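Local coordinates for protein mirolysin (Tannerella forsythia, PDB 6R7V) that probably cleaves proteins as a zinc-dependent, pappalysin-family metallopeptidase of the metzincin group, here in its latent zymogen form held by a cysteine switch, at residues A[20-25]-A[169-174]; A[134-139]-A[153-158]; A[287-290]-A[296-299]. The protein carries 1 engineered substitution. All coordinates share one frame; numbering follows the deposited sequence.

Contact 1: A[20-25]-A[169-174]; sequences PLKYQR and FPFEFQ
Lys22 and Arg25, one helical turn apart on helix 20-32, meet the edge of the Phe171 ring in a partly buried contact between that helix and the loop joining strands 165-167 and 182-185. The extended Lys22 chain crosses the ring at about a right angle, its CE reaching Phe171 CZ at 3.6 Å. Arg25 is bent at chi3 (-116°), which returns its guanidinium toward the helix, over Lys22 CA, and sets NH1 3.4 Å from Phe171 CE2. The two planes lie only 21° apart and meet rim to rim, so this is not a stacked cation-pi pair. Helix 20-32 follows Cys6, the zinc ligand of the cysteine switch, and thus probably belongs to the latency segment; Ile26 and Trp29 of the same helix also touch Phe171. The loop side is a short 3-10 turn in which Glu172 CG lies over the rim of one face of the Phe171 ring, while Glu172 OE1 accepts a bond from Phe169 N (2.9 Å). Glu172 OE2 stays 4.9 Å from Lys22 NZ, a separation that leaves at most a diffuse electrostatic attraction. The neighbouring Phe169 ring meets that of the zinc ligand His211.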
loop_
_atom_site.group_PDB
_atom_site.type_symbol
_atom_site.label_atom_id
_atom_site.label_comp_id
_atom_site.label_asym_id
_atom_site.label_seq_id
_atom_site.Cartn_x
_atom_site.Cartn_y
_atom_site.Cartn_z
ATOM N N PRO A 20 -23.211 -7.097 0.759
ATOM C CA PRO A 20 -23.587 -7.344 -0.646
ATOM C C PRO A 20 -23.364 -6.181 -1.611
ATOM O O PRO A 20 -22.980 -6.454 -2.748
ATOM C CB PRO A 20 -25.068 -7.717 -0.579
ATOM C CG PRO A 20 -25.520 -7.351 0.786
ATOM C CD PRO A 20 -24.328 -7.423 1.671
ATOM N N LEU A 21 -23.539 -4.908 -1.179
ATOM C CA LEU A 21 -23.280 -3.764 -2.067
ATOM C C LEU A 21 -21.776 -3.690 -2.400
ATOM O O LEU A 21 -21.397 -3.456 -3.553
ATOM C CB LEU A 21 -23.774 -2.432 -1.448
ATOM C CG LEU A 21 -23.382 -1.106 -2.176
ATOM C CD1 LEU A 21 -23.890 -1.052 -3.635
ATOM C CD2 LEU A 21 -23.885 0.112 -1.410
ATOM N N LYS A 22 -20.918 -3.937 -1.404
ATOM C CA LYS A 22 -19.466 -3.928 -1.620
ATOM C C LYS A 22 -19.049 -5.068 -2.563
ATOM O O LYS A 22 -18.223 -4.850 -3.462
ATOM C CB LYS A 22 -18.744 -4.037 -0.275
ATOM C CG LYS A 22 -17.237 -3.874 -0.378
ATOM C CD LYS A 22 -16.625 -3.803 1.016
ATOM C CE LYS A 22 -15.123 -3.896 1.015
ATOM N NZ LYS A 22 -14.558 -3.694 2.380
ATOM N N TYR A 23 -19.671 -6.247 -2.420
ATOM C CA TYR A 23 -19.404 -7.397 -3.284
ATOM C C TYR A 23 -19.711 -7.035 -4.740
ATOM O O TYR A 23 -18.915 -7.342 -5.638
ATOM C CB TYR A 23 -20.255 -8.610 -2.840
ATOM C CG TYR A 23 -20.004 -9.835 -3.689
ATOM C CD1 TYR A 23 -18.853 -10.607 -3.513
ATOM C CD2 TYR A 23 -20.857 -10.168 -4.737
ATOM C CE1 TYR A 23 -18.603 -11.726 -4.313
ATOM C CE2 TYR A 23 -20.606 -11.267 -5.553
ATOM C CZ TYR A 23 -19.474 -12.038 -5.344
ATOM O OH TYR A 23 -19.244 -13.136 -6.143
ATOM N N GLN A 24 -20.882 -6.402 -4.978
ATOM C CA GLN A 24 -21.276 -5.984 -6.327
ATOM C C GLN A 24 -20.240 -4.987 -6.876
ATOM O O GLN A 24 -19.815 -5.148 -8.022
ATOM C CB GLN A 24 -22.690 -5.374 -6.324
ATOM C CG GLN A 24 -23.184 -4.889 -7.688
ATOM C CD GLN A 24 -23.446 -6.030 -8.639
ATOM O OE1 GLN A 24 -24.318 -6.875 -8.417
ATOM N NE2 GLN A 24 -22.690 -6.078 -9.715
ATOM N N ARG A 25 -19.831 -3.982 -6.070
ATOM C CA ARG A 25 -18.866 -2.954 -6.475
ATOM C C ARG A 25 -17.525 -3.557 -6.842
ATOM O O ARG A 25 -16.924 -3.148 -7.834
ATOM C CB ARG A 25 -18.664 -1.904 -5.378
ATOM C CG ARG A 25 -19.772 -0.862 -5.312
ATOM C CD ARG A 25 -19.300 0.375 -4.563
ATOM N NE ARG A 25 -20.051 0.593 -3.324
ATOM C CZ ARG A 25 -19.578 0.360 -2.103
ATOM N NH1 ARG A 25 -18.340 -0.090 -1.936
ATOM N NH2 ARG A 25 -20.335 0.584 -1.039
ATOM N N PHE A 169 -9.018 0.950 -0.857
ATOM C CA PHE A 169 -8.858 0.484 -2.228
ATOM C C PHE A 169 -9.436 1.457 -3.256
ATOM O O PHE A 169 -10.413 2.154 -2.945
ATOM C CB PHE A 169 -9.577 -0.865 -2.388
ATOM C CG PHE A 169 -8.890 -2.028 -1.725
ATOM C CD1 PHE A 169 -9.335 -2.510 -0.500
ATOM C CD2 PHE A 169 -7.805 -2.644 -2.326
ATOM C CE1 PHE A 169 -8.657 -3.550 0.147
ATOM C CE2 PHE A 169 -7.158 -3.721 -1.702
ATOM C CZ PHE A 169 -7.601 -4.178 -0.480
ATOM N N PRO A 170 -8.938 1.425 -4.519
ATOM C CA PRO A 170 -9.455 2.348 -5.540
ATOM C C PRO A 170 -10.942 2.211 -5.840
ATOM O O PRO A 170 -11.554 3.220 -6.219
ATOM C CB PRO A 170 -8.659 1.969 -6.792
ATOM C CG PRO A 170 -7.372 1.400 -6.269
ATOM C CD PRO A 170 -7.724 0.715 -4.987
ATOM N N PHE A 171 -11.550 1.014 -5.656
ATOM C CA PHE A 171 -12.981 0.890 -5.954
ATOM C C PHE A 171 -13.834 1.737 -4.998
ATOM O O PHE A 171 -15.023 1.953 -5.265
ATOM C CB PHE A 171 -13.472 -0.587 -5.949
ATOM C CG PHE A 171 -13.790 -1.148 -4.568
ATOM C CD1 PHE A 171 -12.789 -1.691 -3.773
ATOM C CD2 PHE A 171 -15.079 -1.101 -4.061
ATOM C CE1 PHE A 171 -13.077 -2.198 -2.501
ATOM C CE2 PHE A 171 -15.358 -1.561 -2.764
ATOM C CZ PHE A 171 -14.349 -2.096 -1.994
ATOM N N GLU A 172 -13.254 2.160 -3.878
ATOM C CA GLU A 172 -13.934 2.967 -2.864
ATOM C C GLU A 172 -13.727 4.470 -3.104
ATOM O O GLU A 172 -14.321 5.267 -2.367
ATOM C CB GLU A 172 -13.401 2.633 -1.437
ATOM C CG GLU A 172 -13.091 1.153 -1.160
ATOM C CD GLU A 172 -12.705 0.776 0.265
ATOM O OE1 GLU A 172 -11.551 0.341 0.522
ATOM O OE2 GLU A 172 -13.596 0.899 1.135
ATOM N N PHE A 173 -12.871 4.869 -4.084
ATOM C CA PHE A 173 -12.547 6.289 -4.256
ATOM C C PHE A 173 -13.773 7.147 -4.556
ATOM O O PHE A 173 -13.945 8.194 -3.916
ATOM C CB PHE A 173 -11.480 6.501 -5.334
ATOM C CG PHE A 173 -11.002 7.933 -5.359
ATOM C CD1 PHE A 173 -9.994 8.356 -4.508
ATOM C CD2 PHE A 173 -11.645 8.887 -6.150
ATOM C CE1 PHE A 173 -9.558 9.679 -4.518
ATOM C CE2 PHE A 173 -11.206 10.216 -6.159
ATOM C CZ PHE A 173 -10.178 10.606 -5.326
ATOM N N GLN A 174 -14.602 6.730 -5.512
ATOM C CA GLN A 174 -15.758 7.532 -5.906
ATOM C C GLN A 174 -16.659 7.816 -4.711
ATOM O O GLN A 174 -17.023 8.982 -4.516
ATOM C CB GLN A 174 -16.518 6.826 -7.035
ATOM C CG GLN A 174 -17.844 7.505 -7.443
ATOM C CD GLN A 174 -18.516 6.800 -8.594
ATOM O OE1 GLN A 174 -18.770 5.586 -8.565
ATOM N NE2 GLN A 174 -18.842 7.554 -9.631
#

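Contact 2: A[134-139]-A[153-158]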
loop_
_atom_site.group_PDB
_atom_site.type_symbol
_atom_site.label_atom_id
_atom_site.label_comp_id
_atom_site.label_asym_id
_atom_site.label_seq_id
_atom_site.Cartn_x
_atom_site.Cartn_y
_atom_site.Cartn_z
ATOM N N ASN A 134 -10.994 7.562 12.220
ATOM C CA ASN A 134 -10.887 8.821 12.942
ATOM C C ASN A 134 -9.542 9.550 12.738
ATOM O O ASN A 134 -9.490 10.776 12.917
ATOM C CB ASN A 134 -11.208 8.670 14.442
ATOM C CG ASN A 134 -10.536 7.545 15.224
ATOM O OD1 ASN A 134 -10.006 6.569 14.675
ATOM N ND2 ASN A 134 -10.578 7.651 16.556
ATOM N N VAL A 135 -8.474 8.838 12.313
ATOM C CA VAL A 135 -7.195 9.550 12.110
ATOM C C VAL A 135 -7.297 10.513 10.904
ATOM O O VAL A 135 -6.474 11.421 10.756
ATOM C CB VAL A 135 -6.014 8.534 11.942
ATOM C CG1 VAL A 135 -6.018 7.889 10.549
ATOM C CG2 VAL A 135 -4.661 9.206 12.191
ATOM N N LYS A 136 -8.306 10.297 10.042
ATOM C CA LYS A 136 -8.433 11.048 8.800
ATOM C C LYS A 136 -9.335 12.253 8.934
ATOM O O LYS A 136 -9.600 12.930 7.933
ATOM C CB LYS A 136 -8.978 10.113 7.696
ATOM C CG LYS A 136 -8.106 8.892 7.496
ATOM C CD LYS A 136 -8.653 8.016 6.383
ATOM C CE LYS A 136 -7.754 6.804 6.177
ATOM N NZ LYS A 136 -8.407 5.749 5.347
ATOM N N PHE A 137 -9.749 12.575 10.162
ATOM C CA PHE A 137 -10.646 13.694 10.386
ATOM C C PHE A 137 -10.186 14.565 11.532
ATOM O O PHE A 137 -10.113 14.114 12.686
ATOM C CB PHE A 137 -12.059 13.200 10.668
ATOM C CG PHE A 137 -12.641 12.514 9.459
ATOM C CD1 PHE A 137 -12.814 11.136 9.439
ATOM C CD2 PHE A 137 -13.003 13.251 8.330
ATOM C CE1 PHE A 137 -13.352 10.504 8.309
ATOM C CE2 PHE A 137 -13.519 12.615 7.195
ATOM C CZ PHE A 137 -13.717 11.253 7.208
ATOM N N SER A 138 -9.914 15.828 11.230
ATOM C CA SER A 138 -9.520 16.802 12.244
ATOM C C SER A 138 -10.528 16.878 13.402
ATOM O O SER A 138 -10.125 16.964 14.568
ATOM C CB SER A 138 -9.378 18.177 11.614
ATOM O OG SER A 138 -8.349 18.182 10.640
ATOM N N ASN A 139 -11.836 16.792 13.094
ATOM C CA ASN A 139 -12.870 16.890 14.116
ATOM C C ASN A 139 -12.934 15.677 15.041
ATOM O O ASN A 139 -13.508 15.790 16.132
ATOM C CB ASN A 139 -14.249 17.105 13.466
ATOM C CG ASN A 139 -14.399 18.413 12.743
ATOM O OD1 ASN A 139 -13.656 19.380 12.952
ATOM N ND2 ASN A 139 -15.388 18.465 11.873
ATOM N N ASN A 153 -2.144 10.629 0.630
ATOM C CA ASN A 153 -2.128 10.925 2.058
ATOM C C ASN A 153 -1.731 9.690 2.848
ATOM O O ASN A 153 -2.383 8.640 2.714
ATOM C CB ASN A 153 -3.506 11.371 2.524
ATOM C CG ASN A 153 -3.921 12.712 2.016
ATOM O OD1 ASN A 153 -3.843 13.729 2.720
ATOM N ND2 ASN A 153 -4.365 12.762 0.780
ATOM N N ILE A 154 -0.654 9.806 3.636
ATOM C CA ILE A 154 -0.185 8.737 4.491
ATOM C C ILE A 154 -0.281 9.208 5.920
ATOM O O ILE A 154 0.457 10.145 6.292
ATOM C CB ILE A 154 1.256 8.307 4.183
ATOM C CG1 ILE A 154 1.448 7.896 2.702
ATOM C CG2 ILE A 154 1.637 7.175 5.147
ATOM C CD1 ILE A 154 2.943 7.483 2.365
ATOM N N TRP A 155 -1.198 8.630 6.713
ATOM C CA TRP A 155 -1.331 9.018 8.115
ATOM C C TRP A 155 -0.478 8.091 8.940
ATOM O O TRP A 155 -0.453 6.879 8.656
ATOM C CB TRP A 155 -2.796 8.927 8.559
ATOM C CG TRP A 155 -3.677 9.993 8.016
ATOM C CD1 TRP A 155 -4.048 11.141 8.657
ATOM C CD2 TRP A 155 -4.455 9.936 6.807
ATOM N NE1 TRP A 155 -4.950 11.848 7.885
ATOM C CE2 TRP A 155 -5.189 11.141 6.724
ATOM C CE3 TRP A 155 -4.557 9.008 5.746
ATOM C CZ2 TRP A 155 -6.077 11.403 5.672
ATOM C CZ3 TRP A 155 -5.404 9.290 4.685
ATOM C CH2 TRP A 155 -6.186 10.454 4.672
ATOM N N VAL A 156 0.257 8.639 9.925
ATOM C CA VAL A 156 1.096 7.855 10.826
ATOM C C VAL A 156 0.594 8.076 12.231
ATOM O O VAL A 156 0.450 9.238 12.636
ATOM C CB VAL A 156 2.568 8.269 10.679
ATOM C CG1 VAL A 156 3.459 7.466 11.628
ATOM C CG2 VAL A 156 3.034 8.116 9.224
ATOM N N CYS A 157 0.191 7.007 12.932
ATOM C CA CYS A 157 -0.433 7.166 14.229
ATOM C C CYS A 157 -0.305 5.886 15.047
ATOM O O CYS A 157 0.188 4.863 14.533
ATOM C CB CYS A 157 -1.906 7.523 14.036
ATOM S SG CYS A 157 -2.895 6.174 13.339
ATOM N N ASN A 158 -0.848 5.920 16.264
ATOM C CA ASN A 158 -0.921 4.713 17.079
ATOM C C ASN A 158 -2.175 3.911 16.703
ATOM O O ASN A 158 -3.281 4.349 16.997
ATOM C CB ASN A 158 -0.954 5.067 18.544
ATOM C CG ASN A 158 -1.038 3.845 19.411
ATOM O OD1 ASN A 158 -0.500 2.789 19.052
ATOM N ND2 ASN A 158 -1.719 3.965 20.560
#
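Lys136 lays its aliphatic chain over the indole of Trp155, with CG 3.6 Å from the centroid of the six-membered ring and only 6° off its normal, a well-centred CH-pi contact. CB sits beside Trp155 CZ2, and beyond CG the extended chain runs on across the benzo ring until Lys136 CE is 3.7 Å from Trp155 CZ3. The ammonium is thereby carried past the aromatic face, where it forms a salt bridge with Asp133 and a hydrogen bond to Thr179 O, so that the buried charge is met by polar partners.

The pyrrole side of the indole is approached differently. Val135 O comes within 3.2 Å of Trp155 CD1, but its angle to the nearby NE1 is too poor for a hydrogen bond; NE1 donates instead to Asn143 O, which helps to fix the rotation of the indole. The two methyls of Val135 divide their work. CG1 packs 3.9 Å from Trp155 CB, whereas CG2, anti to the backbone N, touches Cys157 SG at 3.7 Å. Val54 and Val183, from strands 45-55 and 182-185, also border Val135.

Trp155 and Cys157 alternate with Ile154 and Val156 along strand 152-157, so one sheet face receives the loop while Ile154 and Val156 project from the other. Strand 152-157 pairs in parallel with both 45-55 and 182-185, and 182-185 pairs antiparallel with the short 165-167: a mixed sheet with one antiparallel strand, as in the upper subdomain of metzincins.

Contact 3: A[287-290]-A[296-299]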
loop_
_atom_site.group_PDB
_atom_site.type_symbol
_atom_site.label_atom_id
_atom_site.label_comp_id
_atom_site.label_asym_id
_atom_site.label_seq_id
_atom_site.Cartn_x
_atom_site.Cartn_y
_atom_site.Cartn_z
ATOM N N ARG A 287 -0.112 0.222 -12.425
ATOM C CA ARG A 287 0.043 1.306 -13.381
ATOM C C ARG A 287 -1.236 1.619 -14.152
ATOM O O ARG A 287 -1.434 2.756 -14.609
ATOM C CB ARG A 287 1.140 0.976 -14.387
ATOM C CG ARG A 287 2.528 0.912 -13.721
ATOM C CD ARG A 287 3.591 0.587 -14.769
ATOM N NE ARG A 287 3.670 1.591 -15.835
ATOM C CZ ARG A 287 4.265 2.776 -15.717
ATOM N NH1 ARG A 287 4.884 3.114 -14.582
ATOM N NH2 ARG A 287 4.256 3.635 -16.735
ATOM N N SER A 288 -2.104 0.602 -14.274
ATOM C CA SER A 288 -3.362 0.754 -15.017
ATOM C C SER A 288 -4.270 1.834 -14.415
ATOM O O SER A 288 -5.074 2.424 -15.153
ATOM C CB SER A 288 -4.104 -0.578 -15.103
ATOM O OG SER A 288 -4.713 -0.947 -13.877
ATOM N N LEU A 289 -4.112 2.138 -13.126
ATOM C CA LEU A 289 -4.933 3.174 -12.461
ATOM C C LEU A 289 -4.607 4.561 -12.965
ATOM O O LEU A 289 -5.366 5.493 -12.700
ATOM C CB LEU A 289 -4.721 3.131 -10.946
ATOM C CG LEU A 289 -5.062 1.822 -10.249
ATOM C CD1 LEU A 289 -4.640 1.874 -8.814
ATOM C CD2 LEU A 289 -6.559 1.523 -10.295
ATOM N N PHE A 290 -3.510 4.702 -13.732
ATOM C CA PHE A 290 -3.104 6.014 -14.212
ATOM C C PHE A 290 -3.344 6.139 -15.714
ATOM O O PHE A 290 -2.832 7.068 -16.328
ATOM C CB PHE A 290 -1.653 6.269 -13.831
ATOM C CG PHE A 290 -1.468 6.232 -12.337
ATOM C CD1 PHE A 290 -1.561 7.401 -11.577
ATOM C CD2 PHE A 290 -1.172 5.038 -11.686
ATOM C CE1 PHE A 290 -1.378 7.362 -10.198
ATOM C CE2 PHE A 290 -0.995 5.002 -10.303
ATOM C CZ PHE A 290 -1.117 6.159 -9.569
ATOM N N ILE A 296 -8.603 5.883 -12.764
ATOM C CA ILE A 296 -9.214 6.548 -11.604
ATOM C C ILE A 296 -8.224 7.540 -10.935
ATOM O O ILE A 296 -8.679 8.548 -10.387
ATOM C CB ILE A 296 -9.794 5.506 -10.596
ATOM C CG1 ILE A 296 -10.770 6.140 -9.583
ATOM C CG2 ILE A 296 -8.705 4.691 -9.893
ATOM C CD1 ILE A 296 -12.210 6.358 -10.068
ATOM N N ARG A 297 -6.884 7.283 -11.016
ATOM C CA ARG A 297 -5.897 8.170 -10.406
ATOM C C ARG A 297 -5.166 9.025 -11.469
ATOM O O ARG A 297 -4.140 9.609 -11.156
ATOM C CB ARG A 297 -4.899 7.358 -9.549
ATOM C CG ARG A 297 -5.585 6.440 -8.525
ATOM C CD ARG A 297 -4.606 6.078 -7.382
ATOM N NE ARG A 297 -5.178 5.192 -6.356
ATOM C CZ ARG A 297 -6.006 5.609 -5.399
ATOM N NH1 ARG A 297 -6.435 6.869 -5.381
ATOM N NH2 ARG A 297 -6.443 4.763 -4.478
ATOM N N ARG A 298 -5.710 9.153 -12.699
ATOM C CA ARG A 298 -5.039 9.923 -13.758
ATOM C C ARG A 298 -4.802 11.406 -13.407
ATOM O O ARG A 298 -3.782 11.956 -13.830
ATOM C CB ARG A 298 -5.788 9.807 -15.095
ATOM C CG ARG A 298 -7.102 10.565 -15.128
ATOM C CD ARG A 298 -7.937 10.277 -16.371
ATOM N NE ARG A 298 -9.201 11.015 -16.337
ATOM C CZ ARG A 298 -10.323 10.579 -15.768
ATOM N NH1 ARG A 298 -10.358 9.393 -15.175
ATOM N NH2 ARG A 298 -11.421 11.324 -15.798
ATOM N N GLU A 299 -5.719 12.044 -12.643
ATOM C CA GLU A 299 -5.601 13.469 -12.291
ATOM C C GLU A 299 -4.352 13.737 -11.457
ATOM O O GLU A 299 -3.764 14.818 -11.549
ATOM C CB GLU A 299 -6.837 13.972 -11.534
ATOM C CG GLU A 299 -7.180 15.419 -11.827
ATOM C CD GLU A 299 -7.116 16.359 -10.642
ATOM O OE1 GLU A 299 -8.188 16.686 -10.083
ATOM O OE2 GLU A 299 -5.994 16.775 -10.274
#
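Arg297 stretches alongside Leu289 and past the ring of Phe290, touching one or the other from CB to NE. Arg297 CB lies 3.6 Å from Phe290 CE1; it is displaced from the ring centre, 30° off the normal, in an off-centre CH-pi contact. CG then faces Leu289 CB, and Arg297 CD comes to 4.1 Å from Phe290 CZ. The chain is straight from CG to NE (chi3 180°), which carries Arg297 NE to 4.2 Å from Leu289 CD1 and the guanidinium beyond the apolar pair. There the tip is gripped from outside the two segments: NH1 makes a salt bridge to Asp180, NH2 donates to Trp212 O, and the charge forms a cation-pi interaction with the indole of Trp212.

The backbones are tied at the same place. Arg297 N gives a hydrogen bond of 2.9 Å to Leu289 O (N-H...O angle 154°). This bond closes the loop between residues 290 and 296. The carbonyl of Arg297 turns toward Phe290, its O lying 3.4 Å from Phe290 CD1. Leu289 also lies beside Ile296, pointing the same way, and the two meet through Leu289 CD2 and Ile296 CG2, 3.8 Å apart.

Leu289 and Ile296 both rest on Trp29 of helix 20-32, Phe290 reaches Ile45 and Ile47 of strand 45-55, and Arg297 ties the chain after helix 280-288 to the end of helix 203-212, which bears the zinc ligands His207 and His211.

Contacts 2 and 3 are buried, whereas contact 1 lies partly open where helix 20-32 meets the body of the enzyme. Contacts 1 and 3 adjoin directly: Pro170 CG lies 3.8 Å from Leu289 CD1, and Trp29 of helix 20-32 touches both Phe171 and Ile296. Contact 2, about 8 Å away at the nearest atoms from either, packs a loop onto the central sheet. Each contact sets a basic side chain against an aromatic one, but in different ways: at the ring edge in contact 1, over the indole face in contact 2, and obliquely in contact 3. Among the three, contact 3 alone has a backbone hydrogen bond between its segments.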